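Local atomic coordinates of NAD-dependent epimerase/dehydratase (Veillonella parvula, PDB entry 4HNH), a protein that binds NADP in a Rossmann-type fold and is probably an epimerase or dehydratase that works with a nicotinamide cofactor. Residues V77-M82 and R101-V106; D87-V92 and R139-E144. All coordinates share one frame; numbering follows the deposited sequence.

Contact 1 is the buried pairing of strands 76-79 and 102-108 in the central sheet, while contact 2, nearer the surface, sets helix 85-97 beside helix 129-144. Helix 85-97 is the crossover that connects the two strands of contact 1, so one right-handed beta-alpha-beta unit supplies three of the four segments. Main-chain hydrogen bonds dominate contact 1, with apolar side chains filling in on both sheet faces; contact 2 is held by apolar packing, with no polar bond between its helices. M82 joins the two, its CE lying 3.6 Å from L142 CD2 and its CG packing against M88. Both reach NADP, contact 1 at both its riboses and contact 2 at its adenine.

Contact 1: V77-M82 and R101-V106; sequences VFVGAM and RRVIGV. With NAP (NADP nicotinamide-adenine-dinucleotide phosphate), chain C.
The carbonyl oxygen V77 O receives I104 N-H at 2.8 Å, nearly in line with the carbonyl bond, and V103 CA-H from the same strand. One step on, V79 N donates to I104 O (2.8 Å), and V106 N closes the parallel ladder on V79 O with a longer bond of 3.2 Å. On one sheet face the branched V79 and V103 meet slantwise, CG2 to CG1 at 3.8 Å. On the other, F78 meets I104 CG2 through CD1 and V106 CG1 through CZ, its ring set obliquely to both. V106 has chi1 -75°, which puts CG2 between backbone N and carbonyl carbon and presses it to 3.3 Å from G80 O; the same methyl touches NADP C5D. G105, lacking a side chain, lets M82 SD settle against its backbone, 3.8 Å from G105 C. Beyond the ladder a water accepts from M82 N, donates to V106 O and hydrogen-bonds NADP O3D. Polar strand atoms thus pair with each other inside the sheet, whereas at the C-terminal strand ends, where a Rossmann fold receives its dinucleotide, the pairing gives way to water and cofactor.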
ATOM      1  N   VAL A  77      -7.869  -6.659   0.856  1.00 12.91           N
ATOM      2  CA  VAL A  77      -7.788  -5.607  -0.151  1.00 10.01           C
ATOM      3  C   VAL A  77      -6.517  -4.796   0.038  1.00 13.89           C
ATOM      4  O   VAL A  77      -6.214  -4.379   1.152  1.00 15.02           O
ATOM      5  CB  VAL A  77      -9.037  -4.706  -0.123  1.00 11.68           C
ATOM      6  CG1 VAL A  77      -8.896  -3.540  -1.094  1.00 16.24           C
ATOM      7  CG2 VAL A  77     -10.291  -5.519  -0.462  1.00 13.53           C
ATOM      8  N   PHE A  78      -5.749  -4.603  -1.039  1.00 12.89           N
ATOM      9  CA  PHE A  78      -4.571  -3.747  -0.962  1.00 11.16           C
ATOM     10  C   PHE A  78      -4.931  -2.398  -1.561  1.00 13.85           C
ATOM     11  O   PHE A  78      -5.409  -2.316  -2.692  1.00 13.95           O
ATOM     12  CB  PHE A  78      -3.377  -4.366  -1.709  1.00 13.58           C
ATOM     13  CG  PHE A  78      -2.154  -3.478  -1.753  1.00 12.13           C
ATOM     14  CD1 PHE A  78      -1.331  -3.368  -0.651  1.00 13.23           C
ATOM     15  CD2 PHE A  78      -1.820  -2.780  -2.911  1.00 15.20           C
ATOM     16  CE1 PHE A  78      -0.196  -2.548  -0.673  1.00 11.40           C
ATOM     17  CE2 PHE A  78      -0.683  -1.970  -2.950  1.00 17.71           C
ATOM     18  CZ  PHE A  78       0.129  -1.857  -1.824  1.00 12.26           C
ATOM     19  N   VAL A  79      -4.718  -1.344  -0.789  1.00 11.32           N
ATOM     20  CA  VAL A  79      -5.030   0.003  -1.246  1.00 12.11           C
ATOM     21  C   VAL A  79      -3.720   0.676  -1.600  1.00 13.14           C
ATOM     22  O   VAL A  79      -2.909   0.983  -0.719  1.00 14.25           O
ATOM     23  CB  VAL A  79      -5.761   0.808  -0.170  1.00 16.55           C
ATOM     24  CG1 VAL A  79      -6.053   2.214  -0.679  1.00 22.72           C
ATOM     25  CG2 VAL A  79      -7.050   0.111   0.214  1.00 16.57           C
ATOM     26  N   GLY A  80      -3.528   0.903  -2.893  1.00 12.74           N
ATOM     27  CA  GLY A  80      -2.233   1.290  -3.426  1.00 15.80           C
ATOM     28  C   GLY A  80      -1.880   2.764  -3.302  1.00 17.88           C
ATOM     29  O   GLY A  80      -0.748   3.154  -3.606  1.00 19.33           O
ATOM     30  N   ALA A  81      -2.849   3.576  -2.894  1.00 13.58           N
ATOM     31  CA  ALA A  81      -2.622   4.994  -2.624  1.00 15.27           C
ATOM     32  C   ALA A  81      -3.546   5.448  -1.501  1.00 14.47           C
ATOM     33  O   ALA A  81      -4.724   5.081  -1.469  1.00 17.32           O
ATOM     34  CB  ALA A  81      -2.850   5.846  -3.892  1.00 17.24           C
ATOM     35  N   MET A  82      -3.001   6.233  -0.571  1.00 14.27           N
ATOM     36  CA  MET A  82      -3.786   6.824   0.510  1.00 14.92           C
ATOM     37  C   MET A  82      -3.527   8.328   0.520  1.00 15.48           C
ATOM     38  O   MET A  82      -2.966   8.877   1.469  1.00 13.42           O
ATOM     39  CB  MET A  82      -3.423   6.200   1.864  1.00 12.26           C
ATOM     40  CG  MET A  82      -3.893   4.756   2.032  1.00 13.47           C
ATOM     41  SD  MET A  82      -3.365   4.057   3.621  1.00 15.42           S
ATOM     42  CE  MET A  82      -4.293   5.062   4.786  1.00 18.08           C
ATOM     43  N   ARG A 101     -13.378  -6.823   5.371  1.00 16.41           N
ATOM     44  CA  ARG A 101     -12.746  -6.296   6.583  1.00 19.20           C
ATOM     45  C   ARG A 101     -11.223  -6.128   6.554  1.00 19.31           C
ATOM     46  O   ARG A 101     -10.696  -5.218   7.204  1.00 20.61           O
ATOM     47  CB  ARG A 101     -13.115  -7.153   7.797  1.00 19.06           C
ATOM     48  CG  ARG A 101     -14.610  -7.248   8.088  1.00 27.88           C
ATOM     49  CD  ARG A 101     -15.185  -5.881   8.403  1.00 40.35           C
ATOM     50  NE  ARG A 101     -16.571  -5.980   8.847  1.00 42.47           N
ATOM     51  CZ  ARG A 101     -16.974  -5.746  10.089  1.00 32.94           C
ATOM     52  NH1 ARG A 101     -16.099  -5.370  11.022  1.00 21.46           N
ATOM     53  NH2 ARG A 101     -18.260  -5.861  10.392  1.00 25.02           N
ATOM     54  N   ARG A 102     -10.510  -6.994   5.839  1.00 12.58           N
ATOM     55  CA  ARG A 102      -9.047  -6.966   5.881  1.00 12.02           C
ATOM     56  C   ARG A 102      -8.460  -6.084   4.780  1.00 15.60           C
ATOM     57  O   ARG A 102      -8.679  -6.331   3.595  1.00 13.80           O
ATOM     58  CB  ARG A 102      -8.474  -8.385   5.784  1.00 13.08           C
ATOM     59  CG  ARG A 102      -6.963  -8.458   5.969  1.00 13.10           C
ATOM     60  CD  ARG A 102      -6.557  -8.280   7.437  1.00 13.85           C
ATOM     61  NE  ARG A 102      -5.100  -8.382   7.557  1.00 15.49           N
ATOM     62  CZ  ARG A 102      -4.277  -7.345   7.716  1.00 13.48           C
ATOM     63  NH1 ARG A 102      -4.760  -6.110   7.822  1.00 15.31           N
ATOM     64  NH2 ARG A 102      -2.962  -7.557   7.794  1.00 13.36           N
ATOM     65  N   VAL A 103      -7.703  -5.067   5.183  1.00 13.10           N
ATOM     66  CA  VAL A 103      -7.133  -4.106   4.241  0.77 11.54           C
ATOM     67  C   VAL A 103      -5.686  -3.785   4.578  1.00 10.53           C
ATOM     68  O   VAL A 103      -5.356  -3.596   5.748  1.00 12.62           O
ATOM     69  CB  VAL A 103      -7.926  -2.794   4.267  0.77 15.61           C
ATOM     70  CG1 VAL A 103      -7.136  -1.666   3.588  0.77 20.35           C
ATOM     71  CG2 VAL A 103      -9.283  -3.001   3.618  0.77 16.30           C
ATOM     72  N   ILE A 104      -4.832  -3.722   3.552  1.00 12.78           N
ATOM     73  CA  ILE A 104      -3.456  -3.258   3.728  1.00 10.75           C
ATOM     74  C   ILE A 104      -3.333  -2.009   2.859  1.00 11.63           C
ATOM     75  O   ILE A 104      -3.659  -2.055   1.675  1.00 13.81           O
ATOM     76  CB  ILE A 104      -2.428  -4.313   3.292  1.00 10.69           C
ATOM     77  CG1 ILE A 104      -2.530  -5.558   4.182  1.00 13.75           C
ATOM     78  CG2 ILE A 104      -1.015  -3.718   3.356  1.00 14.69           C
ATOM     79  CD1 ILE A 104      -1.735  -6.756   3.690  1.00 16.86           C
ATOM     80  N   GLY A 105      -2.887  -0.894   3.433  1.00 10.25           N
ATOM     81  CA  GLY A 105      -2.802   0.345   2.659  1.00 11.87           C
ATOM     82  C   GLY A 105      -1.422   0.967   2.756  1.00 16.34           C
ATOM     83  O   GLY A 105      -0.753   0.778   3.766  1.00 14.07           O
ATOM     84  N   VAL A 106      -0.991   1.697   1.721  1.00 12.37           N
ATOM     85  CA  VAL A 106       0.328   2.348   1.769  1.00 11.59           C
ATOM     86  C   VAL A 106       0.212   3.867   1.910  1.00 11.79           C
ATOM     87  O   VAL A 106      -0.531   4.521   1.171  1.00 16.12           O
ATOM     88  CB  VAL A 106       1.212   1.968   0.554  1.00 14.72           C
ATOM     89  CG1 VAL A 106       1.736   0.542   0.721  1.00 15.94           C
ATOM     90  CG2 VAL A 106       0.447   2.106  -0.734  1.00 16.65           C
TER
HETATM   91  PA  NAP C 301       2.138   5.213  -7.551  1.00 19.26           P
HETATM   92  O1A NAP C 301       3.004   4.717  -8.661  1.00 18.89           O
HETATM   93  O2A NAP C 301       1.807   6.634  -7.894  1.00 20.30           O
HETATM   94  O5B NAP C 301       0.817   4.372  -7.463  1.00 20.32           O
HETATM   95  C5B NAP C 301      -0.353   4.933  -6.940  1.00 18.61           C
HETATM   96  C4B NAP C 301      -1.504   4.497  -7.757  1.00 13.96           C
HETATM   97  O4B NAP C 301      -2.729   4.851  -7.106  1.00 18.46           O
HETATM   98  C3B NAP C 301      -1.485   5.145  -9.117  1.00 18.04           C
HETATM   99  O3B NAP C 301      -1.348   4.194 -10.106  1.00 19.65           O
HETATM  100  C2B NAP C 301      -2.798   5.853  -9.176  1.00 18.74           C
HETATM  101  O2B NAP C 301      -3.464   5.730 -10.419  1.00 18.18           O
HETATM  102  C1B NAP C 301      -3.607   5.147  -8.126  1.00 21.70           C
HETATM  103  N9A NAP C 301      -4.657   6.026  -7.696  1.00 20.40           N
HETATM  104  C8A NAP C 301      -4.561   7.099  -6.796  1.00 18.84           C
HETATM  105  N7A NAP C 301      -5.755   7.686  -6.702  1.00 19.62           N
HETATM  106  C5A NAP C 301      -6.673   7.018  -7.543  1.00 18.31           C
HETATM  107  C6A NAP C 301      -8.062   7.184  -7.854  1.00 18.35           C
HETATM  108  N6A NAP C 301      -8.807   8.205  -7.266  1.00 24.52           N
HETATM  109  N1A NAP C 301      -8.624   6.345  -8.737  1.00 18.94           N
HETATM  110  C2A NAP C 301      -7.931   5.361  -9.300  1.00 18.76           C
HETATM  111  N3A NAP C 301      -6.625   5.161  -9.043  1.00 19.66           N
HETATM  112  C4A NAP C 301      -5.981   5.957  -8.188  1.00 18.19           C
HETATM  113  O3  NAP C 301       2.867   5.197  -6.145  1.00 18.29           O
HETATM  114  PN  NAP C 301       3.805   4.038  -5.558  1.00 20.02           P
HETATM  115  O1N NAP C 301       5.239   4.192  -5.946  1.00 19.97           O
HETATM  116  O2N NAP C 301       3.462   2.654  -6.002  1.00 24.37           O
HETATM  117  O5D NAP C 301       3.696   4.208  -3.986  1.00 16.83           O
HETATM  118  C5D NAP C 301       2.473   3.882  -3.340  1.00 18.03           C
HETATM  119  C4D NAP C 301       1.900   5.090  -2.572  1.00 20.53           C
HETATM  120  O4D NAP C 301       2.753   5.538  -1.562  1.00 21.80           O
HETATM  121  C3D NAP C 301       1.560   6.295  -3.418  1.00 17.69           C
HETATM  122  O3D NAP C 301       0.436   6.874  -2.902  1.00 19.06           O
HETATM  123  C2D NAP C 301       2.761   7.157  -3.237  1.00 18.74           C
HETATM  124  O2D NAP C 301       2.476   8.484  -3.491  1.00 21.55           O
HETATM  125  C1D NAP C 301       3.027   6.902  -1.801  1.00 19.40           C
HETATM  126  N1N NAP C 301       4.425   7.138  -1.358  1.00 20.40           N
HETATM  127  C2N NAP C 301       5.383   7.597  -2.247  1.00 19.12           C
HETATM  128  C3N NAP C 301       6.694   7.801  -1.825  1.00 20.32           C
HETATM  129  C7N NAP C 301       7.708   8.284  -2.766  1.00 27.11           C
HETATM  130  O7N NAP C 301       8.874   8.299  -2.448  1.00 20.68           O
HETATM  131  N7N NAP C 301       7.323   8.727  -4.082  1.00 38.72           N
HETATM  132  C4N NAP C 301       7.031   7.507  -0.459  1.00 20.78           C
HETATM  133  C5N NAP C 301       5.982   7.022   0.430  1.00 26.25           C
HETATM  134  C6N NAP C 301       4.725   6.849  -0.046  1.00 22.98           C
HETATM  135  P2B NAP C 301      -3.133   6.572 -11.720  1.00 23.60           P
HETATM  136  O1X NAP C 301      -3.063   8.082 -11.553  1.00 27.48           O
HETATM  137  O2X NAP C 301      -1.765   6.173 -12.256  1.00 25.51           O
HETATM  138  O3X NAP C 301      -4.174   6.307 -12.801  1.00 26.40           O
HETATM  139  O   HOH W   1      -0.296   6.879  -0.271  1.00 14.19           O

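Contact 2: D87-V92 and R139-E144; sequences DMASIV and RNVLRE. With NAP (NADP nicotinamide-adenine-dinucleotide phosphate), chain C.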
ATOM      1  N   ASP A  87     -11.288  10.035  -1.560  1.00 19.69           N
ATOM      2  CA  ASP A  87     -11.072   8.759  -2.236  1.00 15.61           C
ATOM      3  C   ASP A  87     -11.077   7.636  -1.208  1.00 15.66           C
ATOM      4  O   ASP A  87     -11.657   6.576  -1.443  1.00 15.18           O
ATOM      5  CB  ASP A  87      -9.750   8.749  -3.013  1.00 18.03           C
ATOM      6  CG  ASP A  87      -9.792   9.614  -4.272  1.00 23.99           C
ATOM      7  OD1 ASP A  87     -10.899   9.988  -4.715  1.00 25.30           O
ATOM      8  OD2 ASP A  87      -8.707   9.910  -4.822  1.00 25.57           O
ATOM      9  N   MET A  88     -10.442   7.879  -0.060  1.00 13.79           N
ATOM     10  CA  MET A  88     -10.380   6.858   0.976  1.00 11.94           C
ATOM     11  C   MET A  88     -11.780   6.556   1.494  1.00 13.49           C
ATOM     12  O   MET A  88     -12.111   5.393   1.775  1.00 16.04           O
ATOM     13  CB  MET A  88      -9.457   7.291   2.120  1.00 16.52           C
ATOM     14  CG  MET A  88      -9.082   6.170   3.117  1.00 18.47           C
ATOM     15  SD  MET A  88      -7.986   4.876   2.435  1.00 21.88           S
ATOM     16  CE  MET A  88      -9.218   3.630   2.017  1.00 19.04           C
ATOM     17  N   ALA A  89     -12.601   7.592   1.616  1.00 12.32           N
ATOM     18  CA  ALA A  89     -13.977   7.426   2.079  1.00 13.54           C
ATOM     19  C   ALA A  89     -14.799   6.586   1.098  1.00 17.95           C
ATOM     20  O   ALA A  89     -15.641   5.782   1.507  1.00 16.26           O
ATOM     21  CB  ALA A  89     -14.645   8.785   2.300  1.00 18.16           C
ATOM     22  N   SER A  90     -14.572   6.794  -0.192  1.00 15.40           N
ATOM     23  CA  SER A  90     -15.291   6.053  -1.217  0.55 14.50           C
ATOM     24  C   SER A  90     -14.946   4.569  -1.145  1.00 15.04           C
ATOM     25  O   SER A  90     -15.810   3.699  -1.306  1.00 15.76           O
ATOM     26  CB  SER A  90     -14.949   6.615  -2.598  0.55 16.86           C
ATOM     27  OG  SER A  90     -15.629   5.915  -3.620  0.55 16.92           O
ATOM     28  N   ILE A  91     -13.675   4.292  -0.907  1.00 14.82           N
ATOM     29  CA  ILE A  91     -13.205   2.920  -0.792  1.00 11.60           C
ATOM     30  C   ILE A  91     -13.776   2.282   0.471  1.00 14.04           C
ATOM     31  O   ILE A  91     -14.306   1.179   0.428  1.00 13.52           O
ATOM     32  CB  ILE A  91     -11.671   2.869  -0.780  1.00 11.15           C
ATOM     33  CG1 ILE A  91     -11.135   3.140  -2.190  1.00 13.04           C
ATOM     34  CG2 ILE A  91     -11.168   1.514  -0.284  1.00 14.83           C
ATOM     35  CD1 ILE A  91      -9.626   3.382  -2.262  1.00 11.72           C
ATOM     36  N   VAL A  92     -13.679   2.984   1.591  1.00 15.06           N
ATOM     37  CA  VAL A  92     -14.260   2.476   2.837  1.00 15.03           C
ATOM     38  C   VAL A  92     -15.755   2.174   2.703  1.00 17.49           C
ATOM     39  O   VAL A  92     -16.247   1.200   3.272  1.00 15.62           O
ATOM     40  CB  VAL A  92     -14.023   3.452   4.016  1.00 15.28           C
ATOM     41  CG1 VAL A  92     -14.883   3.078   5.212  1.00 19.79           C
ATOM     42  CG2 VAL A  92     -12.554   3.453   4.398  1.00 16.56           C
ATOM     43  N   ARG A 139      -5.539   8.764   6.176  1.00 13.13           N
ATOM     44  CA  ARG A 139      -5.284   7.975   7.367  1.00 15.04           C
ATOM     45  C   ARG A 139      -6.444   8.085   8.360  1.00 17.05           C
ATOM     46  O   ARG A 139      -6.914   7.071   8.881  1.00 15.86           O
ATOM     47  CB  ARG A 139      -3.969   8.428   8.000  1.00 19.55           C
ATOM     48  CG  ARG A 139      -3.627   7.754   9.292  1.00 26.81           C
ATOM     49  CD  ARG A 139      -2.645   8.612  10.055  1.00 25.66           C
ATOM     50  NE  ARG A 139      -3.300   9.831  10.517  1.00 25.84           N
ATOM     51  CZ  ARG A 139      -2.696  10.769  11.235  1.00 32.28           C
ATOM     52  NH1 ARG A 139      -1.420  10.622  11.554  1.00 25.78           N
ATOM     53  NH2 ARG A 139      -3.368  11.846  11.631  1.00 30.40           N
ATOM     54  N   ASN A 140      -6.911   9.304   8.629  1.00 14.67           N
ATOM     55  CA  ASN A 140      -8.020   9.500   9.560  1.00 14.80           C
ATOM     56  C   ASN A 140      -9.283   8.769   9.113  1.00 16.97           C
ATOM     57  O   ASN A 140     -10.027   8.228   9.927  1.00 18.55           O
ATOM     58  CB  ASN A 140      -8.334  10.989   9.747  1.00 16.63           C
ATOM     59  CG  ASN A 140      -7.204  11.747  10.416  1.00 22.44           C
ATOM     60  OD1 ASN A 140      -6.222  11.162  10.870  1.00 27.84           O
ATOM     61  ND2 ASN A 140      -7.343  13.063  10.482  1.00 27.02           N
ATOM     62  N   VAL A 141      -9.544   8.788   7.815  1.00 14.59           N
ATOM     63  CA  VAL A 141     -10.706   8.091   7.292  1.00 17.17           C
ATOM     64  C   VAL A 141     -10.584   6.581   7.515  1.00 16.87           C
ATOM     65  O   VAL A 141     -11.560   5.912   7.881  1.00 16.04           O
ATOM     66  CB  VAL A 141     -10.911   8.399   5.801  1.00 16.45           C
ATOM     67  CG1 VAL A 141     -11.907   7.424   5.200  1.00 19.60           C
ATOM     68  CG2 VAL A 141     -11.364   9.842   5.616  1.00 17.93           C
ATOM     69  N   LEU A 142      -9.379   6.045   7.320  1.00 15.94           N
ATOM     70  CA  LEU A 142      -9.170   4.618   7.499  1.00 14.18           C
ATOM     71  C   LEU A 142      -9.354   4.242   8.966  1.00 15.31           C
ATOM     72  O   LEU A 142      -9.976   3.232   9.281  1.00 16.63           O
ATOM     73  CB  LEU A 142      -7.790   4.190   6.969  1.00 16.11           C
ATOM     74  CG  LEU A 142      -7.563   2.678   6.895  1.00 18.70           C
ATOM     75  CD1 LEU A 142      -8.660   2.005   6.079  1.00 17.97           C
ATOM     76  CD2 LEU A 142      -6.187   2.376   6.298  1.00 17.28           C
ATOM     77  N   ARG A 143      -8.825   5.068   9.867  1.00 12.44           N
ATOM     78  CA  ARG A 143      -9.001   4.815  11.297  1.00 14.92           C
ATOM     79  C   ARG A 143     -10.469   4.819  11.748  1.00 15.90           C
ATOM     80  O   ARG A 143     -10.855   4.083  12.658  1.00 15.97           O
ATOM     81  CB  ARG A 143      -8.184   5.812  12.120  1.00 15.69           C
ATOM     82  CG  ARG A 143      -6.698   5.642  11.939  1.00 19.75           C
ATOM     83  CD  ARG A 143      -5.947   6.210  13.125  1.00 36.32           C
ATOM     84  NE  ARG A 143      -5.293   7.472  12.817  1.00 44.01           N
ATOM     85  CZ  ARG A 143      -5.880   8.661  12.906  1.00 52.19           C
ATOM     86  NH1 ARG A 143      -5.193   9.755  12.611  1.00 55.14           N
ATOM     87  NH2 ARG A 143      -7.150   8.759  13.284  1.00 46.96           N
ATOM     88  N   GLU A 144     -11.290   5.651  11.118  1.00 13.85           N
ATOM     89  CA  GLU A 144     -12.695   5.761  11.493  1.00 14.89           C
ATOM     90  C   GLU A 144     -13.501   4.566  11.001  1.00 15.36           C
ATOM     91  O   GLU A 144     -14.600   4.287  11.489  1.00 18.13           O
ATOM     92  CB  GLU A 144     -13.282   7.054  10.919  1.00 15.37           C
ATOM     93  CG  GLU A 144     -14.629   7.425  11.501  1.00 20.83           C
ATOM     94  CD  GLU A 144     -15.736   7.357  10.483  1.00 46.62           C
ATOM     95  OE1 GLU A 144     -16.627   8.231  10.523  1.00 56.56           O
ATOM     96  OE2 GLU A 144     -15.716   6.429   9.643  1.00 42.98           O
TER
HETATM   97  PA  NAP C 301       2.138   5.213  -7.551  1.00 19.26           P
HETATM   98  O1A NAP C 301       3.004   4.717  -8.661  1.00 18.89           O
HETATM   99  O2A NAP C 301       1.807   6.634  -7.894  1.00 20.30           O
HETATM  100  O5B NAP C 301       0.817   4.372  -7.463  1.00 20.32           O
HETATM  101  C5B NAP C 301      -0.353   4.933  -6.940  1.00 18.61           C
HETATM  102  C4B NAP C 301      -1.504   4.497  -7.757  1.00 13.96           C
HETATM  103  O4B NAP C 301      -2.729   4.851  -7.106  1.00 18.46           O
HETATM  104  C3B NAP C 301      -1.485   5.145  -9.117  1.00 18.04           C
HETATM  105  O3B NAP C 301      -1.348   4.194 -10.106  1.00 19.65           O
HETATM  106  C2B NAP C 301      -2.798   5.853  -9.176  1.00 18.74           C
HETATM  107  O2B NAP C 301      -3.464   5.730 -10.419  1.00 18.18           O
HETATM  108  C1B NAP C 301      -3.607   5.147  -8.126  1.00 21.70           C
HETATM  109  N9A NAP C 301      -4.657   6.026  -7.696  1.00 20.40           N
HETATM  110  C8A NAP C 301      -4.561   7.099  -6.796  1.00 18.84           C
HETATM  111  N7A NAP C 301      -5.755   7.686  -6.702  1.00 19.62           N
HETATM  112  C5A NAP C 301      -6.673   7.018  -7.543  1.00 18.31           C
HETATM  113  C6A NAP C 301      -8.062   7.184  -7.854  1.00 18.35           C
HETATM  114  N6A NAP C 301      -8.807   8.205  -7.266  1.00 24.52           N
HETATM  115  N1A NAP C 301      -8.624   6.345  -8.737  1.00 18.94           N
HETATM  116  C2A NAP C 301      -7.931   5.361  -9.300  1.00 18.76           C
HETATM  117  N3A NAP C 301      -6.625   5.161  -9.043  1.00 19.66           N
HETATM  118  C4A NAP C 301      -5.981   5.957  -8.188  1.00 18.19           C
HETATM  119  O3  NAP C 301       2.867   5.197  -6.145  1.00 18.29           O
HETATM  120  PN  NAP C 301       3.805   4.038  -5.558  1.00 20.02           P
HETATM  121  O1N NAP C 301       5.239   4.192  -5.946  1.00 19.97           O
HETATM  122  O2N NAP C 301       3.462   2.654  -6.002  1.00 24.37           O
HETATM  123  O5D NAP C 301       3.696   4.208  -3.986  1.00 16.83           O
HETATM  124  C5D NAP C 301       2.473   3.882  -3.340  1.00 18.03           C
HETATM  125  C4D NAP C 301       1.900   5.090  -2.572  1.00 20.53           C
HETATM  126  O4D NAP C 301       2.753   5.538  -1.562  1.00 21.80           O
HETATM  127  C3D NAP C 301       1.560   6.295  -3.418  1.00 17.69           C
HETATM  128  O3D NAP C 301       0.436   6.874  -2.902  1.00 19.06           O
HETATM  129  C2D NAP C 301       2.761   7.157  -3.237  1.00 18.74           C
HETATM  130  O2D NAP C 301       2.476   8.484  -3.491  1.00 21.55           O
HETATM  131  C1D NAP C 301       3.027   6.902  -1.801  1.00 19.40           C
HETATM  132  N1N NAP C 301       4.425   7.138  -1.358  1.00 20.40           N
HETATM  133  C2N NAP C 301       5.383   7.597  -2.247  1.00 19.12           C
HETATM  134  C3N NAP C 301       6.694   7.801  -1.825  1.00 20.32           C
HETATM  135  C7N NAP C 301       7.708   8.284  -2.766  1.00 27.11           C
HETATM  136  O7N NAP C 301       8.874   8.299  -2.448  1.00 20.68           O
HETATM  137  N7N NAP C 301       7.323   8.727  -4.082  1.00 38.72           N
HETATM  138  C4N NAP C 301       7.031   7.507  -0.459  1.00 20.78           C
HETATM  139  C5N NAP C 301       5.982   7.022   0.430  1.00 26.25           C
HETATM  140  C6N NAP C 301       4.725   6.849  -0.046  1.00 22.98           C
HETATM  141  P2B NAP C 301      -3.133   6.572 -11.720  1.00 23.60           P
HETATM  142  O1X NAP C 301      -3.063   8.082 -11.553  1.00 27.48           O
HETATM  143  O2X NAP C 301      -1.765   6.173 -12.256  1.00 25.51           O
HETATM  144  O3X NAP C 301      -4.174   6.307 -12.801  1.00 26.40           O
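M88 holds CG anti to its own backbone N (chi1 -167°) and then bends at chi2, while V141 places CG1 anti to its N (chi1 167°); the M88 chain runs alongside V141, the two pointing opposite ways, with M88 CG 3.7 Å from V141 CG1. That methyl is the hub of the contact. It also sits 3.7 Å from A89 N and meets V92 CG2 obliquely at 4.1 Å, lodging in a shallow hollow formed by M88, A89 and V92. The small A89 suits this place, because with only a methyl to offer it lets the backbones come close: the CA atoms of A89 and V141 are 6.2 Å apart. Flexible M88 reaches further, bringing CE 4.4 Å from L142 CD1. The segments run almost in parallel, their axes 22° apart in direction and 8.9 Å apart at closest.

On another side of helix 85-97, D87 OD2 accepts a weak hydrogen bond of 3.0 Å from NADP N6A, the exocyclic amine of adenine, while Q62 holds OD1 and so helps fix the carboxylate. A leucine in place of D87 would probably leave both the adenine amine and the Q62 amide without their acceptor and let Q62 turn.

Helix 85-97 covers V77, V79 and V103 of the sheet, and helix 129-144 lies beside it, over strand 148-158, with L142 on Y149 and I151. On the flank away from V141, I91 leans on L67, so helix 85-97 lies between helices 64-71 and 129-144.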